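Local structure of PHD finger protein 14 (7D86) at residues Ile11-Glu25 / Asn31-Val43. The protein binds histone H3, preferring the unmodified form, through its tandem zinc fingers, and represses PDGFRA expression in the control of mesenchymal cell proliferation. Numbering follows the deposited sequence.
Sequences ICCVCLGDNSEDADE and NCGVTVHEGCYGV. With ZN (zinc ion), chain E; ZN (zinc ion), chain F.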
loop_
_atom_site.group_PDB
_atom_site.type_symbol
_atom_site.label_atom_id
_atom_site.label_comp_id
_atom_site.label_asym_id
_atom_site.label_seq_id
_atom_site.Cartn_x
_atom_site.Cartn_y
_atom_site.Cartn_z
ATOM N N ILE A 11 10.489 10.047 1.235
ATOM C CA ILE A 11 9.949 8.937 0.457
ATOM C C ILE A 11 8.460 8.813 0.729
ATOM O O ILE A 11 8.033 8.836 1.887
ATOM C CB ILE A 11 10.663 7.614 0.784
ATOM C CG1 ILE A 11 12.164 7.765 0.544
ATOM C CG2 ILE A 11 10.065 6.452 -0.045
ATOM C CD1 ILE A 11 12.973 6.553 0.916
ATOM N N CYS A 12 7.679 8.650 -0.339
ATOM C CA CYS A 12 6.255 8.358 -0.226
ATOM C C CYS A 12 6.066 6.907 0.195
ATOM O O CYS A 12 6.559 5.994 -0.473
ATOM C CB CYS A 12 5.550 8.613 -1.555
ATOM S SG CYS A 12 3.815 8.131 -1.497
ATOM N N CYS A 13 5.344 6.687 1.291
ATOM C CA CYS A 13 5.145 5.336 1.800
ATOM C C CYS A 13 4.099 4.554 1.008
ATOM O O CYS A 13 3.853 3.384 1.315
ATOM C CB CYS A 13 4.744 5.387 3.271
ATOM S SG CYS A 13 3.052 5.927 3.501
ATOM N N VAL A 14 3.488 5.148 -0.005
ATOM C CA VAL A 14 2.521 4.450 -0.847
ATOM C C VAL A 14 3.178 3.894 -2.102
ATOM O O VAL A 14 3.104 2.697 -2.371
ATOM C CB VAL A 14 1.341 5.381 -1.198
ATOM C CG1 VAL A 14 0.417 4.711 -2.241
ATOM C CG2 VAL A 14 0.567 5.747 0.073
ATOM N N CYS A 15 3.850 4.751 -2.874
ATOM C CA CYS A 15 4.480 4.338 -4.122
ATOM C C CYS A 15 5.983 4.122 -4.008
ATOM O O CYS A 15 6.591 3.668 -4.981
ATOM C CB CYS A 15 4.203 5.377 -5.214
ATOM S SG CYS A 15 4.999 6.982 -4.917
ATOM N N LEU A 16 6.595 4.441 -2.863
ATOM C CA LEU A 16 8.038 4.362 -2.609
ATOM C C LEU A 16 8.862 5.292 -3.495
ATOM O O LEU A 16 10.096 5.204 -3.494
ATOM C CB LEU A 16 8.569 2.925 -2.736
ATOM C CG LEU A 16 7.923 1.906 -1.785
ATOM C CD1 LEU A 16 8.568 0.536 -1.933
ATOM C CD2 LEU A 16 7.953 2.373 -0.315
ATOM N N GLY A 17 8.228 6.193 -4.241
ATOM C CA GLY A 17 8.957 7.213 -4.960
ATOM C C GLY A 17 9.460 8.303 -4.031
ATOM O O GLY A 17 9.064 8.402 -2.869
ATOM N N ASP A 18 10.347 9.152 -4.562
ATOM C CA ASP A 18 10.956 10.200 -3.753
ATOM C C ASP A 18 10.878 11.587 -4.384
ATOM O O ASP A 18 11.471 12.530 -3.844
ATOM C CB ASP A 18 12.421 9.855 -3.449
ATOM C CG ASP A 18 13.251 9.612 -4.707
ATOM O OD1 ASP A 18 13.291 10.487 -5.599
ATOM O OD2 ASP A 18 13.892 8.545 -4.793
ATOM N N ASN A 19 10.172 11.744 -5.498
ATOM C CA ASN A 19 10.124 13.029 -6.183
ATOM C C ASN A 19 9.087 13.925 -5.515
ATOM O O ASN A 19 7.896 13.594 -5.485
ATOM C CB ASN A 19 9.802 12.834 -7.663
ATOM C CG ASN A 19 10.290 13.986 -8.523
ATOM O OD1 ASN A 19 11.109 14.797 -8.089
ATOM N ND2 ASN A 19 9.795 14.057 -9.754
ATOM N N SER A 20 9.535 15.054 -4.975
ATOM C CA SER A 20 8.657 16.023 -4.323
ATOM C C SER A 20 8.691 17.332 -5.109
ATOM O O SER A 20 9.292 18.326 -4.695
ATOM C CB SER A 20 9.076 16.226 -2.861
ATOM O OG SER A 20 8.141 17.037 -2.169
ATOM N N GLU A 21 8.018 17.324 -6.260
ATOM C CA GLU A 21 8.016 18.467 -7.166
ATOM C C GLU A 21 7.046 19.547 -6.704
ATOM O O GLU A 21 6.682 19.603 -5.526
ATOM C CB GLU A 21 7.665 18.017 -8.586
ATOM C CG GLU A 21 8.687 17.079 -9.207
ATOM C CD GLU A 21 9.962 17.790 -9.620
ATOM O OE1 GLU A 21 9.873 18.918 -10.149
ATOM O OE2 GLU A 21 11.056 17.223 -9.416
ATOM N N ASP A 22 6.620 20.409 -7.629
ATOM C CA ASP A 22 5.757 21.530 -7.276
ATOM C C ASP A 22 4.314 21.086 -7.076
ATOM O O ASP A 22 3.707 21.367 -6.035
ATOM C CB ASP A 22 5.835 22.609 -8.358
ATOM C CG ASP A 22 7.261 23.029 -8.660
ATOM O OD1 ASP A 22 8.001 23.362 -7.712
ATOM O OD2 ASP A 22 7.642 23.018 -9.851
ATOM N N ALA A 23 3.748 20.393 -8.065
ATOM C CA ALA A 23 2.337 20.025 -8.005
ATOM C C ALA A 23 2.080 18.980 -6.925
ATOM O O ALA A 23 1.168 19.133 -6.104
ATOM C CB ALA A 23 1.870 19.518 -9.370
ATOM N N ASP A 24 2.872 17.913 -6.908
ATOM C CA ASP A 24 2.687 16.813 -5.966
ATOM C C ASP A 24 3.882 16.779 -5.018
ATOM O O ASP A 24 4.938 16.232 -5.350
ATOM C CB ASP A 24 2.525 15.489 -6.705
ATOM C CG ASP A 24 1.978 14.393 -5.816
ATOM O OD1 ASP A 24 1.759 14.656 -4.615
ATOM O OD2 ASP A 24 1.762 13.271 -6.320
ATOM N N GLU A 25 3.707 17.360 -3.836
ATOM C CA GLU A 25 4.749 17.358 -2.822
ATOM C C GLU A 25 4.571 16.172 -1.883
ATOM O O GLU A 25 3.468 15.649 -1.712
ATOM C CB GLU A 25 4.737 18.664 -2.025
ATOM C CG GLU A 25 5.135 19.884 -2.837
ATOM C CD GLU A 25 5.463 21.085 -1.971
ATOM O OE1 GLU A 25 4.782 21.283 -0.944
ATOM O OE2 GLU A 25 6.408 21.828 -2.317
ATOM N N ASN A 31 2.244 14.193 13.528
ATOM C CA ASN A 31 2.076 13.363 14.712
ATOM C C ASN A 31 2.909 12.087 14.646
ATOM O O ASN A 31 3.701 11.815 15.553
ATOM C CB ASN A 31 0.595 13.023 14.904
ATOM C CG ASN A 31 0.304 12.461 16.280
ATOM O OD1 ASN A 31 0.371 13.177 17.273
ATOM N ND2 ASN A 31 -0.026 11.176 16.345
ATOM N N CYS A 32 2.747 11.293 13.584
ATOM C CA CYS A 32 3.417 10.002 13.485
ATOM C C CYS A 32 4.607 10.002 12.530
ATOM O O CYS A 32 5.357 9.021 12.502
ATOM C CB CYS A 32 2.419 8.917 13.052
ATOM S SG CYS A 32 1.813 9.060 11.349
ATOM N N GLY A 33 4.794 11.057 11.740
ATOM C CA GLY A 33 5.930 11.138 10.844
ATOM C C GLY A 33 5.775 10.429 9.513
ATOM O O GLY A 33 6.726 10.427 8.721
ATOM N N VAL A 34 4.619 9.829 9.230
ATOM C CA VAL A 34 4.454 9.135 7.957
ATOM C C VAL A 34 4.552 10.142 6.819
ATOM O O VAL A 34 4.171 11.313 6.961
ATOM C CB VAL A 34 3.124 8.363 7.929
ATOM C CG1 VAL A 34 1.938 9.311 7.755
ATOM C CG2 VAL A 34 3.143 7.299 6.829
ATOM N N THR A 35 5.086 9.699 5.685
ATOM C CA THR A 35 5.339 10.563 4.540
ATOM C C THR A 35 4.636 10.001 3.314
ATOM O O THR A 35 4.653 8.789 3.085
ATOM C CB THR A 35 6.840 10.691 4.263
ATOM O OG1 THR A 35 7.423 9.386 4.196
ATOM C CG2 THR A 35 7.525 11.489 5.367
ATOM N N VAL A 36 4.025 10.885 2.527
ATOM C CA VAL A 36 3.190 10.457 1.410
ATOM C C VAL A 36 3.088 11.596 0.412
ATOM O O VAL A 36 3.102 12.776 0.782
ATOM C CB VAL A 36 1.797 9.998 1.912
ATOM C CG1 VAL A 36 1.025 11.173 2.527
ATOM C CG2 VAL A 36 0.998 9.345 0.786
ATOM N N HIS A 37 3.029 11.242 -0.879
ATOM C CA HIS A 37 2.641 12.191 -1.910
ATOM C C HIS A 37 1.238 12.705 -1.626
ATOM O O HIS A 37 0.345 11.935 -1.259
ATOM C CB HIS A 37 2.651 11.532 -3.298
ATOM C CG HIS A 37 4.013 11.335 -3.893
ATOM N ND1 HIS A 37 4.483 10.095 -4.266
ATOM C CD2 HIS A 37 4.979 12.223 -4.232
ATOM C CE1 HIS A 37 5.692 10.222 -4.786
ATOM N NE2 HIS A 37 6.016 11.503 -4.776
ATOM N N GLU A 38 1.045 14.015 -1.802
ATOM C CA GLU A 38 -0.305 14.566 -1.856
ATOM C C GLU A 38 -1.188 13.750 -2.796
ATOM O O GLU A 38 -2.298 13.343 -2.432
ATOM C CB GLU A 38 -0.260 16.025 -2.316
ATOM C CG GLU A 38 0.317 17.002 -1.315
ATOM C CD GLU A 38 0.601 18.356 -1.939
ATOM O OE1 GLU A 38 0.916 18.399 -3.147
ATOM O OE2 GLU A 38 0.507 19.376 -1.228
ATOM N N GLY A 39 -0.696 13.490 -4.010
ATOM C CA GLY A 39 -1.463 12.760 -5.003
ATOM C C GLY A 39 -1.675 11.299 -4.673
ATOM O O GLY A 39 -2.580 10.677 -5.234
ATOM N N CYS A 40 -0.876 10.737 -3.770
ATOM C CA CYS A 40 -1.085 9.361 -3.340
ATOM C C CYS A 40 -2.013 9.243 -2.137
ATOM O O CYS A 40 -2.319 8.120 -1.723
ATOM C CB CYS A 40 0.256 8.691 -3.024
ATOM S SG CYS A 40 1.298 8.396 -4.474
ATOM N N TYR A 41 -2.479 10.364 -1.573
ATOM C CA TYR A 41 -3.332 10.336 -0.393
ATOM C C TYR A 41 -4.646 11.082 -0.579
ATOM O O TYR A 41 -5.411 11.212 0.384
ATOM C CB TYR A 41 -2.586 10.924 0.815
ATOM C CG TYR A 41 -3.115 10.476 2.163
ATOM C CD1 TYR A 41 -3.201 9.129 2.477
ATOM C CD2 TYR A 41 -3.494 11.405 3.136
ATOM C CE1 TYR A 41 -3.666 8.707 3.700
ATOM C CE2 TYR A 41 -3.967 10.993 4.370
ATOM C CZ TYR A 41 -4.047 9.644 4.649
ATOM O OH TYR A 41 -4.506 9.223 5.874
ATOM N N GLY A 42 -4.934 11.575 -1.781
ATOM C CA GLY A 42 -6.121 12.372 -2.005
ATOM C C GLY A 42 -5.986 13.832 -1.646
ATOM O O GLY A 42 -6.991 14.550 -1.664
ATOM N N VAL A 43 -4.783 14.294 -1.314
ATOM C CA VAL A 43 -4.557 15.692 -0.971
ATOM C C VAL A 43 -3.999 16.442 -2.174
ATOM O O VAL A 43 -4.722 17.167 -2.858
ATOM C CB VAL A 43 -3.610 15.823 0.243
ATOM C CG1 VAL A 43 -3.363 17.287 0.581
ATOM C CG2 VAL A 43 -4.180 15.081 1.443
HETATM ZN ZN ZN E . 3.519 8.336 -3.804
HETATM ZN ZN ZN F . -0.118 10.267 11.415
#
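Cys12 and Cys15 from 11-25 meet His37 and Cys40 from 31-43 at one zinc ion, each SG 2.3 Å from the metal and His37 ND1 2.1 Å. On the far side of the imidazole, NE2 donates to Asn19 O at 2.9 Å; this oxygen lies 2° out of the ring plane, so metal and carbonyl together fix the ring's rotation. Two of the three thiolates, those of Cys12 and Cys15, accept from backbone N-H groups: His37 N points at Cys12 SG with an N-H...S angle of 174°, Val14 N donates to the same sulfur, and Gly17 N to Cys15 SG. Such bonds would be expected to spread the sulfur charge. This three-cysteine, one-histidine site is the first of the two interleaved sites of the protein's first PHD finger; Cys32 serves the second, with Cys29, Cys64 and Cys67. In the next shell, Cys13 N donates a hydrogen bond to Thr35 O at 2.8 Å, while Val14 CG2 lies alongside Val36 CG2 at 3.7 Å, with Val96 and Leu100 of helix 96-101 packed against Val14. Beyond the histidine, Asp24, its CG anti to the backbone N (chi1 -165°), brings OD1 to 2.8 Å from Gly39 N, which approaches from above the carboxylate plane. An alanine in place of Asp24 would remove that acceptor and is likely to leave Gly39 N without its mate. Two hydrogen bonds join Glu25 and Glu38: backbone to backbone, Glu38 N donates to Glu25 O, and Glu25 N donates to the side-chain oxygen Glu38 OE1 at 3.1 Å.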